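Local coordinates for inactive PncC family protein (Escherichia coli O157:H7, PDB 5KOL) that belongs to the CinA family but probably lacks nicotinamide-nucleotide amidohydrolase activity, its actual role remaining unknown, at residues Gln82-Arg86 / Tyr87-Ser91. Numbering follows the deposited sequence. Where two conformers were deposited one is given.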
loop_
_atom_site.group_PDB
_atom_site.type_symbol
_atom_site.label_atom_id
_atom_site.label_comp_id
_atom_site.label_asym_id
_atom_site.label_seq_id
_atom_site.Cartn_x
_atom_site.Cartn_y
_atom_site.Cartn_z
ATOM N N GLN A 82 5.709 -3.639 -23.379
ATOM C CA GLN A 82 6.592 -4.614 -24.017
ATOM C C GLN A 82 7.253 -5.533 -22.992
ATOM O O GLN A 82 7.347 -6.748 -23.206
ATOM C CB GLN A 82 7.646 -3.896 -24.858
ATOM C CG GLN A 82 7.010 -3.005 -25.945
ATOM C CD GLN A 82 7.006 -1.502 -25.614
ATOM O OE1 GLN A 82 6.375 -1.052 -24.642
ATOM N NE2 GLN A 82 7.659 -0.711 -26.472
ATOM N N SER A 83 7.718 -4.982 -21.872
ATOM C CA SER A 83 8.404 -5.821 -20.895
ATOM C C SER A 83 7.449 -6.834 -20.263
ATOM O O SER A 83 7.846 -7.976 -19.994
ATOM C CB SER A 83 9.068 -4.956 -19.825
ATOM O OG SER A 83 8.116 -4.339 -18.981
ATOM N N LEU A 84 6.197 -6.435 -20.022
ATOM C CA LEU A 84 5.204 -7.354 -19.464
ATOM C C LEU A 84 4.867 -8.463 -20.454
ATOM O O LEU A 84 4.770 -9.639 -20.075
ATOM C CB LEU A 84 3.941 -6.576 -19.086
ATOM C CG LEU A 84 3.994 -5.730 -17.818
ATOM C CD1 LEU A 84 2.840 -4.776 -17.810
ATOM C CD2 LEU A 84 3.957 -6.605 -16.560
ATOM N N GLU A 85 4.682 -8.104 -21.732
ATOM C CA GLU A 85 4.412 -9.108 -22.758
ATOM C C GLU A 85 5.580 -10.082 -22.935
ATOM O O GLU A 85 5.363 -11.282 -23.138
ATOM C CB GLU A 85 4.068 -8.416 -24.088
ATOM C CG GLU A 85 2.969 -7.339 -23.940
ATOM C CD GLU A 85 2.469 -6.749 -25.271
ATOM O OE1 GLU A 85 3.291 -6.535 -26.193
ATOM O OE2 GLU A 85 1.253 -6.462 -25.362
ATOM N N ARG A 86 6.821 -9.592 -22.892
ATOM C CA ARG A 86 7.959 -10.488 -23.114
ATOM C C ARG A 86 8.190 -11.414 -21.921
ATOM O O ARG A 86 8.467 -12.606 -22.095
ATOM C CB ARG A 86 9.230 -9.681 -23.389
ATOM C CG ARG A 86 9.293 -8.990 -24.735
ATOM C CD ARG A 86 10.508 -8.066 -24.803
ATOM N NE ARG A 86 10.735 -7.523 -26.142
ATOM C CZ ARG A 86 11.746 -6.716 -26.457
ATOM N NH1 ARG A 86 12.620 -6.350 -25.527
ATOM N NH2 ARG A 86 11.886 -6.273 -27.701
ATOM N N TYR A 87 8.071 -10.895 -20.704
ATOM C CA TYR A 87 8.616 -11.578 -19.544
ATOM C C TYR A 87 7.622 -11.917 -18.450
ATOM O O TYR A 87 8.018 -12.592 -17.494
ATOM C CB TYR A 87 9.730 -10.730 -18.919
ATOM C CG TYR A 87 10.847 -10.437 -19.878
ATOM C CD1 TYR A 87 11.609 -11.467 -20.420
ATOM C CD2 TYR A 87 11.132 -9.125 -20.251
ATOM C CE1 TYR A 87 12.634 -11.199 -21.306
ATOM C CE2 TYR A 87 12.143 -8.848 -21.135
ATOM C CZ TYR A 87 12.891 -9.886 -21.657
ATOM O OH TYR A 87 13.900 -9.591 -22.534
ATOM N N SER A 88 6.362 -11.475 -18.554
ATOM C CA SER A 88 5.353 -11.575 -17.494
ATOM C C SER A 88 5.629 -10.578 -16.374
ATOM O O SER A 88 6.732 -10.023 -16.287
ATOM C CB SER A 88 5.265 -12.992 -16.919
ATOM O OG SER A 88 6.148 -13.127 -15.806
ATOM N N ALA A 89 4.621 -10.329 -15.524
ATOM C CA ALA A 89 4.772 -9.411 -14.396
ATOM C C ALA A 89 5.693 -9.948 -13.312
ATOM O O ALA A 89 6.228 -9.160 -12.523
ATOM C CB ALA A 89 3.403 -9.103 -13.764
ATOM N N VAL A 90 5.846 -11.264 -13.216
ATOM C CA VAL A 90 6.763 -11.878 -12.253
ATOM C C VAL A 90 8.045 -12.128 -13.034
ATOM O O VAL A 90 8.221 -13.174 -13.655
ATOM C CB VAL A 90 6.188 -13.160 -11.651
ATOM C CG1 VAL A 90 7.237 -13.870 -10.782
ATOM C CG2 VAL A 90 4.911 -12.854 -10.845
ATOM N N SER A 91 8.948 -11.148 -13.028
ATOM C CA SER A 91 10.155 -11.257 -13.840
ATOM C C SER A 91 11.191 -10.287 -13.312
ATOM O O SER A 91 10.856 -9.262 -12.714
ATOM C CB SER A 91 9.884 -10.938 -15.313
ATOM O OG SER A 91 9.618 -9.549 -15.439
#
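R86 and Y87 extend alongside each other at a helix C-terminus, that of helix 81-87, whose exit residue S88 has positive phi (74°) and leads through a short loop to the N-cap of helix 92-106. The evidence for a CH-pi contact is direct: R86 CB sits 3.8 Å from the Y87 ring centroid, 13° off the ring normal. Y87 CG, anti to its own carbonyl carbon (chi1 -58°), brings one ring face over R86 CB.

The helix ends with two i to i+4 backbone bonds, Y87 N to S83 O (3.0 Å) and S88 N to L84 O (2.9 Å). Beyond this break the chain folds back far enough for L84 CD2 to meet A89 CB at 3.8 Å. Helix 70-76 adjoins this apolar pair, D70 touching both residues. On the buried side, in the conformer given, S83 OG bonds to E97 OE1 of the following helix.

S91 is the N-cap of helix 92-106: its OG accepts V94 N-H and in turn donates to S88 O, tying the cap to the departing turn. S88 OG donates to Y87 O at 2.6 Å, approaching a lone pair of that carbonyl within its plane.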